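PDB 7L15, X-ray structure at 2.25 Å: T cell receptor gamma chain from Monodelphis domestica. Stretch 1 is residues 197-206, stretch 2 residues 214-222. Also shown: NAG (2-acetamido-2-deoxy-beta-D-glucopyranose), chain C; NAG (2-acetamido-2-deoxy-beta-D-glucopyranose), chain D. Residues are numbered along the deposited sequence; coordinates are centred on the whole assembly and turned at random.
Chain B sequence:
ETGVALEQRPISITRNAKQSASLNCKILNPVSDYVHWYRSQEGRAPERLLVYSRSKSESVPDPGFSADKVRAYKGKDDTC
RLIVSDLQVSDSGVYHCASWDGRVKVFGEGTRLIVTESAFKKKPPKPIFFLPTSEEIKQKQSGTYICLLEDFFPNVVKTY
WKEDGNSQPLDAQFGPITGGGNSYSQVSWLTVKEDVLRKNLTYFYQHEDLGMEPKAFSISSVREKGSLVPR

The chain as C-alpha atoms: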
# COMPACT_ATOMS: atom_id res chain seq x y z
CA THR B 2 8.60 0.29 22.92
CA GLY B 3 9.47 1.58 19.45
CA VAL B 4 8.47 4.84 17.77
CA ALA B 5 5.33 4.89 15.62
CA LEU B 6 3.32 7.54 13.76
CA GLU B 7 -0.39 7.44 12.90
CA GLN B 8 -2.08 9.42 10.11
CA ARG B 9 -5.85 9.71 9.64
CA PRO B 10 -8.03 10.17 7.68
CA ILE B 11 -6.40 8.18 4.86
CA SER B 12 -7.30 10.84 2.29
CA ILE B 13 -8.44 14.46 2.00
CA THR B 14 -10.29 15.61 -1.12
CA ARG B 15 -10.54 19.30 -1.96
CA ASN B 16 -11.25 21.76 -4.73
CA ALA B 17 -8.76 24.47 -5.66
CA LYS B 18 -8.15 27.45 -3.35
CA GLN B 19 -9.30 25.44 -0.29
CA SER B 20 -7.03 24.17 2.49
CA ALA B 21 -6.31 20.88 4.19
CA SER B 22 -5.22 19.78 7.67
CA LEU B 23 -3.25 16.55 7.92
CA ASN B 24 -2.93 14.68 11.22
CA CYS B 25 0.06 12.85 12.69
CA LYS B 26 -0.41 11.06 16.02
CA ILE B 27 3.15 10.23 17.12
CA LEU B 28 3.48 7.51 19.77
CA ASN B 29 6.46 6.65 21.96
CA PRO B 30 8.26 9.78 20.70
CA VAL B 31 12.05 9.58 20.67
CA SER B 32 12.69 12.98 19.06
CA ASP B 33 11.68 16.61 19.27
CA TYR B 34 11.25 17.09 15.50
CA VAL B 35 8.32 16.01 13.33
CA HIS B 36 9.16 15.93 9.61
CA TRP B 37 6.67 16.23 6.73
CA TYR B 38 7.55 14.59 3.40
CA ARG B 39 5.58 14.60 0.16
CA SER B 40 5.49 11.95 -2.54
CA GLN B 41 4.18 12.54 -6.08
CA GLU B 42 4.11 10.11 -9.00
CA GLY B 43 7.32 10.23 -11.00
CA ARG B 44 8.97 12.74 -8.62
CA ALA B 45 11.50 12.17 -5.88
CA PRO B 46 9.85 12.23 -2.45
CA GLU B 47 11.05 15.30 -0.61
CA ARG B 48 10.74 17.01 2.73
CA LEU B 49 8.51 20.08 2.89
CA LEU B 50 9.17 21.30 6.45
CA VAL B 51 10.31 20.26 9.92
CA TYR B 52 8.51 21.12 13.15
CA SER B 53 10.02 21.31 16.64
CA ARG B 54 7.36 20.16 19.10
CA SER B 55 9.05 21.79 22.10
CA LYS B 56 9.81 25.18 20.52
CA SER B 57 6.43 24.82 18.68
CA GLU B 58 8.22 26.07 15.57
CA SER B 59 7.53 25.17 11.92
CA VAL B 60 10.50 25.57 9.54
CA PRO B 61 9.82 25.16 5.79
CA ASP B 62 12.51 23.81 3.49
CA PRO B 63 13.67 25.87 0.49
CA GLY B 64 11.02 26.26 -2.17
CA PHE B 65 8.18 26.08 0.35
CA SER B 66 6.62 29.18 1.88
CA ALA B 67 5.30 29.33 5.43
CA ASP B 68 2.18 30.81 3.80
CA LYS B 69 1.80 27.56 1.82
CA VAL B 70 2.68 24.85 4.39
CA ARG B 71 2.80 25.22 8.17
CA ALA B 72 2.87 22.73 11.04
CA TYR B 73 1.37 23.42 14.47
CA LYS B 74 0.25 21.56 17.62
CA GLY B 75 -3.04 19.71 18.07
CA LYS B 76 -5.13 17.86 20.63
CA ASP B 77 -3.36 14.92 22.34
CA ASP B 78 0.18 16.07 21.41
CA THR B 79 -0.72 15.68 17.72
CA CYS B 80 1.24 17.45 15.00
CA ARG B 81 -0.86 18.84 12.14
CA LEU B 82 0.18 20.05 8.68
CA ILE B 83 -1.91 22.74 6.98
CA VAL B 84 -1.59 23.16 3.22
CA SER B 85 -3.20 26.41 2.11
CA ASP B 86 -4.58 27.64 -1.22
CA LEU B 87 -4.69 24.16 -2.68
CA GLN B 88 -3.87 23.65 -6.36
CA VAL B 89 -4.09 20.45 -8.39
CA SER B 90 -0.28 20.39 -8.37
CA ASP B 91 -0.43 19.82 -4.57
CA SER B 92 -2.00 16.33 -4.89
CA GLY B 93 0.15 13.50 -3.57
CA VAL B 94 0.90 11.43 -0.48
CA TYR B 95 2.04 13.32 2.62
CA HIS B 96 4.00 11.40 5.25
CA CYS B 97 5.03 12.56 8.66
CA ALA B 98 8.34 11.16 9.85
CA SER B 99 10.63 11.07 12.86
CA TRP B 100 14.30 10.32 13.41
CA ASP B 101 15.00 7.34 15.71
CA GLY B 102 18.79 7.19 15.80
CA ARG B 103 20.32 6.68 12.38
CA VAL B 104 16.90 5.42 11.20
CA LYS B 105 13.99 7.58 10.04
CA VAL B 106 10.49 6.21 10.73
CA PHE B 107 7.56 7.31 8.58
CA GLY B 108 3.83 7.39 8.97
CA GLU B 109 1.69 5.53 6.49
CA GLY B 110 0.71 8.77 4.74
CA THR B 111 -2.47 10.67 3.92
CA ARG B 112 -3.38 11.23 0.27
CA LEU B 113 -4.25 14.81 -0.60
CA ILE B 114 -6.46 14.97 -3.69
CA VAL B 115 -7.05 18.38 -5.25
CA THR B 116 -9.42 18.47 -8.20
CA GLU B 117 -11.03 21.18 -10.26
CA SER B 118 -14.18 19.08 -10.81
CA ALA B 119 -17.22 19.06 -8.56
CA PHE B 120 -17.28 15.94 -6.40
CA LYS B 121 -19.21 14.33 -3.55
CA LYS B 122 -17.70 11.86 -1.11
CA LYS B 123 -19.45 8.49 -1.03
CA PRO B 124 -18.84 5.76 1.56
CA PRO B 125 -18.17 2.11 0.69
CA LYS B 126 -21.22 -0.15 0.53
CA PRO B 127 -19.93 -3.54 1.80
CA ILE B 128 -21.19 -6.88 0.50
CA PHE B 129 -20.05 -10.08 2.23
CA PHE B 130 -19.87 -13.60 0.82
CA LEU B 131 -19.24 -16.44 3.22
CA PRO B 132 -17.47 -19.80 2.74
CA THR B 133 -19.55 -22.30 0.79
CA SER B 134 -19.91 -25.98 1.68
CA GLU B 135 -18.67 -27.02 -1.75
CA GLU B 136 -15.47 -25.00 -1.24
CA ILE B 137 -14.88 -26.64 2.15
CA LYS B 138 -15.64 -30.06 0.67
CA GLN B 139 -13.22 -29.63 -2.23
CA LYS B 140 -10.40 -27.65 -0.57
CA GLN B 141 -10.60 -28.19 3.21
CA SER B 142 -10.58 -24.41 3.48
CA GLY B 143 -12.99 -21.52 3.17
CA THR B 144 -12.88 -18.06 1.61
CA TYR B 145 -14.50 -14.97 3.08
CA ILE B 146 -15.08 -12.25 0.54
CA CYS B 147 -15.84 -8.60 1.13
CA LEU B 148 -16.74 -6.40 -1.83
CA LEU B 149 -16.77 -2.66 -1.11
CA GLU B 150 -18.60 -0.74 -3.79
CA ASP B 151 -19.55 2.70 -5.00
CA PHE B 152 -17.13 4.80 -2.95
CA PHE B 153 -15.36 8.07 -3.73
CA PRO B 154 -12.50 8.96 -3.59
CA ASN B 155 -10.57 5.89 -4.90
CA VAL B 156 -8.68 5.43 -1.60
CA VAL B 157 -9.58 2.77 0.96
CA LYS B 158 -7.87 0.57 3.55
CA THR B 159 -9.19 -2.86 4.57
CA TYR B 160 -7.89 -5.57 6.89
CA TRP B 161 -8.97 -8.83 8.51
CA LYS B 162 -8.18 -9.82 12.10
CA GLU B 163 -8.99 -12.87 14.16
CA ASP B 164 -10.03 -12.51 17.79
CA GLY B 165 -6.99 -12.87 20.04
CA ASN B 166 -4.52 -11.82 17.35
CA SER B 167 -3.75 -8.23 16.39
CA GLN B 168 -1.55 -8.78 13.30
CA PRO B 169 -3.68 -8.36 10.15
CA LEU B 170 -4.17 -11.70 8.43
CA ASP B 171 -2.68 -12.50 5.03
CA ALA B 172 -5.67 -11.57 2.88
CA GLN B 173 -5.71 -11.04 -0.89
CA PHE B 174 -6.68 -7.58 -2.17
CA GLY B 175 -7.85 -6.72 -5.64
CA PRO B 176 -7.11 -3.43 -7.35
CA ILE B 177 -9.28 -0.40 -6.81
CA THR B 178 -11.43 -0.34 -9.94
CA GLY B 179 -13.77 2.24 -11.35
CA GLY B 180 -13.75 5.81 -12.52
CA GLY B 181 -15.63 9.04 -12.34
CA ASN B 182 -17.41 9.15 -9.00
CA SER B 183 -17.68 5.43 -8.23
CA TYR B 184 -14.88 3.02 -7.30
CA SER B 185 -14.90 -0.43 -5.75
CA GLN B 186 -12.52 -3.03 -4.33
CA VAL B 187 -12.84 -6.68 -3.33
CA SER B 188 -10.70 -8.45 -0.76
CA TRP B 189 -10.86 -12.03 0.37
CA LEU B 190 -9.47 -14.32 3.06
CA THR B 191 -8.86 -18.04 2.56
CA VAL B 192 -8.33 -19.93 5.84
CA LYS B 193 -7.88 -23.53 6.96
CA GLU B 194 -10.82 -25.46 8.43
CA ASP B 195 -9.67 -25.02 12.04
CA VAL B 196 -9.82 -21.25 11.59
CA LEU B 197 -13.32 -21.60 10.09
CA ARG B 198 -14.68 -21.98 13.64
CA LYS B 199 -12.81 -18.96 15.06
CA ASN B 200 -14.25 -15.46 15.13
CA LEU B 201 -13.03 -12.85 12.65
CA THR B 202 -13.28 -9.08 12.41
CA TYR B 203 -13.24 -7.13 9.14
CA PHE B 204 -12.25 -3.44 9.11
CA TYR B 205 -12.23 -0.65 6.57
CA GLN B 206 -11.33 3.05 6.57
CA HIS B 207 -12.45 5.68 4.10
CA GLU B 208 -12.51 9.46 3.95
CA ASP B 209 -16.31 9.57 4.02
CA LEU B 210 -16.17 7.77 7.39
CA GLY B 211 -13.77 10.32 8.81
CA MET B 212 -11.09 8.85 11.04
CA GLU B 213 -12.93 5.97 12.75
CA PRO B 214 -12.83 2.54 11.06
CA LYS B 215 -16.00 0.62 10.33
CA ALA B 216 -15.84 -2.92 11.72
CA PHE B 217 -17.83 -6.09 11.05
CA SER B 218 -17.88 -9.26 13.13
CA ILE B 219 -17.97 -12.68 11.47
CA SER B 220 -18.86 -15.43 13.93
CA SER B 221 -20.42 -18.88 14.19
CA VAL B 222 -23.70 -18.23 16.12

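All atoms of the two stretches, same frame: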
# COMPACT_ATOMS: atom_id res chain seq x y z
N LEU B 197 -11.94 -21.84 10.50
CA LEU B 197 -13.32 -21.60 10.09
C LEU B 197 -14.27 -21.53 11.28
O LEU B 197 -15.37 -20.98 11.15
CB LEU B 197 -13.79 -22.67 9.11
CG LEU B 197 -13.27 -22.47 7.68
CD1 LEU B 197 -13.84 -23.52 6.75
CD2 LEU B 197 -13.63 -21.08 7.18
N ARG B 198 -13.87 -22.07 12.43
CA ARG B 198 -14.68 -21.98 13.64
C ARG B 198 -14.38 -20.73 14.46
O ARG B 198 -15.24 -20.30 15.24
CB ARG B 198 -14.47 -23.24 14.50
CG ARG B 198 -14.33 -24.54 13.69
CD ARG B 198 -14.65 -25.79 14.51
NE ARG B 198 -14.03 -25.78 15.84
CZ ARG B 198 -12.90 -26.40 16.15
NH1 ARG B 198 -12.24 -27.10 15.23
NH2 ARG B 198 -12.42 -26.33 17.39
N LYS B 199 -13.20 -20.14 14.29
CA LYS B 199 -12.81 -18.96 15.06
C LYS B 199 -13.55 -17.72 14.57
O LYS B 199 -14.08 -17.66 13.45
CB LYS B 199 -11.30 -18.73 14.99
N ASN B 200 -13.57 -16.70 15.42
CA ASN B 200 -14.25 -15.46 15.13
C ASN B 200 -13.31 -14.48 14.46
O ASN B 200 -12.14 -14.35 14.84
CB ASN B 200 -14.81 -14.84 16.41
CG ASN B 200 -16.01 -15.60 16.93
OD1 ASN B 200 -16.62 -16.38 16.20
ND2 ASN B 200 -16.35 -15.36 18.18
N LEU B 201 -13.82 -13.78 13.45
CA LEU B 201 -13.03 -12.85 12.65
C LEU B 201 -13.64 -11.46 12.74
O LEU B 201 -14.84 -11.31 12.94
CB LEU B 201 -12.99 -13.30 11.20
CG LEU B 201 -12.44 -14.70 10.95
CD1 LEU B 201 -12.40 -14.96 9.46
CD2 LEU B 201 -11.07 -14.86 11.58
N THR B 202 -12.80 -10.44 12.57
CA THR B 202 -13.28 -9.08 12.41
C THR B 202 -12.71 -8.48 11.12
O THR B 202 -11.54 -8.65 10.80
CB THR B 202 -12.93 -8.21 13.62
OG1 THR B 202 -13.46 -8.82 14.81
CG2 THR B 202 -13.57 -6.85 13.48
N TYR B 203 -13.58 -7.80 10.38
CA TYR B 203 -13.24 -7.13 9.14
C TYR B 203 -13.35 -5.62 9.34
O TYR B 203 -14.36 -5.14 9.87
CB TYR B 203 -14.16 -7.60 8.00
CG TYR B 203 -14.03 -6.79 6.72
CD1 TYR B 203 -13.05 -7.10 5.78
CD2 TYR B 203 -14.88 -5.71 6.47
CE1 TYR B 203 -12.93 -6.36 4.61
CE2 TYR B 203 -14.77 -4.96 5.30
CZ TYR B 203 -13.80 -5.28 4.38
OH TYR B 203 -13.70 -4.54 3.22
N PHE B 204 -12.32 -4.89 8.93
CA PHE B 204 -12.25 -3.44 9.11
C PHE B 204 -12.07 -2.73 7.78
O PHE B 204 -11.35 -3.21 6.90
CB PHE B 204 -11.07 -3.02 9.97
CG PHE B 204 -11.05 -3.63 11.32
CD1 PHE B 204 -10.35 -4.80 11.55
CD2 PHE B 204 -11.68 -3.00 12.38
CE1 PHE B 204 -10.31 -5.35 12.83
CE2 PHE B 204 -11.64 -3.55 13.65
CZ PHE B 204 -10.95 -4.72 13.87
N TYR B 205 -12.64 -1.53 7.66
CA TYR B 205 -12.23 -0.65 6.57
C TYR B 205 -12.26 0.81 7.01
O TYR B 205 -13.02 1.21 7.90
CB TYR B 205 -13.09 -0.85 5.30
CG TYR B 205 -14.56 -0.54 5.42
CD1 TYR B 205 -15.46 -1.49 5.87
CD2 TYR B 205 -15.05 0.71 5.04
CE1 TYR B 205 -16.82 -1.19 5.96
CE2 TYR B 205 -16.39 1.01 5.12
CZ TYR B 205 -17.27 0.07 5.59
OH TYR B 205 -18.61 0.41 5.66
N GLN B 206 -11.40 1.61 6.38
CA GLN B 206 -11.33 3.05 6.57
C GLN B 206 -11.54 3.75 5.24
O GLN B 206 -11.13 3.26 4.18
CB GLN B 206 -9.98 3.50 7.16
CG GLN B 206 -9.71 3.01 8.56
CD GLN B 206 -8.26 3.20 8.95
OE1 GLN B 206 -7.68 4.25 8.71
NE2 GLN B 206 -7.65 2.17 9.54
N PRO B 214 -12.49 3.71 11.88
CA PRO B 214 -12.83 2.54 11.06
C PRO B 214 -14.26 2.07 11.28
O PRO B 214 -14.83 2.23 12.36
CB PRO B 214 -11.84 1.47 11.53
CG PRO B 214 -10.70 2.23 12.14
CD PRO B 214 -11.28 3.50 12.69
N LYS B 215 -14.83 1.49 10.23
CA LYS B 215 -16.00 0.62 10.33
C LYS B 215 -15.53 -0.81 10.54
O LYS B 215 -14.52 -1.23 9.96
CB LYS B 215 -16.86 0.70 9.06
CG LYS B 215 -18.20 -0.01 9.16
CD LYS B 215 -19.11 0.63 10.20
CE LYS B 215 -20.49 -0.04 10.24
NZ LYS B 215 -21.22 0.16 8.95
N ALA B 216 -16.24 -1.56 11.38
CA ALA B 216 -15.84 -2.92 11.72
C ALA B 216 -17.04 -3.85 11.66
O ALA B 216 -18.13 -3.51 12.13
CB ALA B 216 -15.23 -2.99 13.12
N PHE B 217 -16.82 -5.04 11.09
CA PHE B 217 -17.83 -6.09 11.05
C PHE B 217 -17.31 -7.34 11.74
O PHE B 217 -16.13 -7.69 11.62
CB PHE B 217 -18.25 -6.41 9.61
CG PHE B 217 -19.02 -5.30 8.97
CD1 PHE B 217 -20.41 -5.27 9.04
CD2 PHE B 217 -18.37 -4.26 8.35
CE1 PHE B 217 -21.13 -4.23 8.47
CE2 PHE B 217 -19.08 -3.22 7.77
CZ PHE B 217 -20.45 -3.20 7.84
N SER B 218 -18.19 -8.01 12.46
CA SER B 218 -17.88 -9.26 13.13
C SER B 218 -18.39 -10.41 12.28
O SER B 218 -19.50 -10.36 11.75
CB SER B 218 -18.53 -9.29 14.52
OG SER B 218 -18.65 -10.61 15.01
N ILE B 219 -17.57 -11.45 12.14
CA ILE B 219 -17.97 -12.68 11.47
C ILE B 219 -17.79 -13.82 12.47
O ILE B 219 -16.67 -14.08 12.92
CB ILE B 219 -17.15 -12.93 10.19
CG1 ILE B 219 -17.20 -11.68 9.30
CG2 ILE B 219 -17.70 -14.13 9.45
CD1 ILE B 219 -16.31 -11.74 8.06
N SER B 220 -18.89 -14.48 12.83
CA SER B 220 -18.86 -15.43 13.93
C SER B 220 -19.84 -16.56 13.67
O SER B 220 -20.72 -16.46 12.81
CB SER B 220 -19.17 -14.74 15.26
OG SER B 220 -20.42 -14.07 15.22
N SER B 221 -19.70 -17.63 14.46
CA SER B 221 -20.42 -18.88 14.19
C SER B 221 -21.92 -18.73 14.43
O SER B 221 -22.72 -18.87 13.49
CB SER B 221 -19.83 -20.00 15.04
OG SER B 221 -18.45 -20.17 14.74
N VAL B 222 -22.31 -18.47 15.68
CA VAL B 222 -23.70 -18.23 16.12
C VAL B 222 -24.79 -18.83 15.22
O VAL B 222 -24.97 -20.05 15.15
CB VAL B 222 -23.96 -16.71 16.29
CG1 VAL B 222 -23.13 -16.15 17.43
CG2 VAL B 222 -23.66 -15.97 15.01
C1 NAG C . -17.49 -16.03 18.75
C2 NAG C . -17.13 -17.19 19.68
C3 NAG C . -18.41 -17.90 20.12
C4 NAG C . -19.38 -16.91 20.74
C5 NAG C . -19.61 -15.71 19.81
C6 NAG C . -20.43 -14.61 20.45
C7 NAG C . -15.01 -18.40 19.51
C8 NAG C . -14.19 -19.38 18.71
N2 NAG C . -16.22 -18.12 19.02
O3 NAG C . -18.07 -18.92 21.06
O4 NAG C . -20.64 -17.54 20.97
O5 NAG C . -18.35 -15.12 19.44
O6 NAG C . -20.54 -13.48 19.59
O7 NAG C . -14.59 -17.90 20.55
C1 NAG D . -20.84 -17.77 22.39
C2 NAG D . -22.35 -17.76 22.71
C3 NAG D . -22.59 -18.10 24.18
C4 NAG D . -21.87 -19.39 24.57
C5 NAG D . -20.39 -19.28 24.22
C6 NAG D . -19.62 -20.55 24.50
C7 NAG D . -23.57 -16.22 21.22
C8 NAG D . -24.13 -14.84 21.07
N2 NAG D . -22.95 -16.48 22.38
O3 NAG D . -23.99 -18.22 24.42
O4 NAG D . -22.02 -19.64 25.96
O5 NAG D . -20.25 -19.02 22.81
O6 NAG D . -18.22 -20.30 24.51
O7 NAG D . -23.68 -17.07 20.34

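Strands 201-206 and 215-219 pair as antiparallel neighbours in a β-sheet, held by a regular backbone ladder and by an aromatic-aliphatic row along one face. Their axes run at 160° and approach to 4.6 Å. Three residue pairs each close a two-bond ring. Leu201 N donates to Ile219 O (2.9 Å) and Ile219 N to Leu201 O (2.8 Å), both nearly linear; Tyr203 N donates to Phe217 O (2.8 Å) and Phe217 N to Tyr203 O (2.7 Å). The last ring is looser: Tyr205 N to Lys215 O and Lys215 N to Tyr205 O are both 3.0 Å, and the latter bends to 148° at the hydrogen. Between the rings lie the non-hydrogen-bonded pairs Thr202-Ser218 and Phe204-Ala216, where the CA atoms lie closer together than in the bonded pairs and CA-H...O contacts supplement the ladder, as from Ala216 CA to Tyr203 O (3.2 Å) and Phe204 CA to Lys215 O (3.3 Å).

Alternation along the strands puts Leu201, Tyr203, Tyr205, Lys215, Phe217 and Ile219 on one face. There the Phe217 ring reaches both tyrosines: its CE2 meets Tyr205 CE1 edge to edge at 3.5 Å, while its CD2 lies 4.2 Å from Tyr203 CD2, near the plane of the Tyr203 ring. Lys215 CB sits over the face of the Tyr205 ring, 3.8 Å from its centroid, a CH-π contact made by the aliphatic base of a side chain whose end leads away. On the other face the two stretches cover less of each other; Phe204 CD2 touches Ala216 CB at 3.6 Å.

Beyond the ladder, Asn200 carries an N-linked sugar, its ND2 bonded to C1 of NAG (chain C) at 1.4 Å. Asn200 OD1 approaches Ser220 CB to 3.2 Å, so the glycosylated amide also packs against the second stretch.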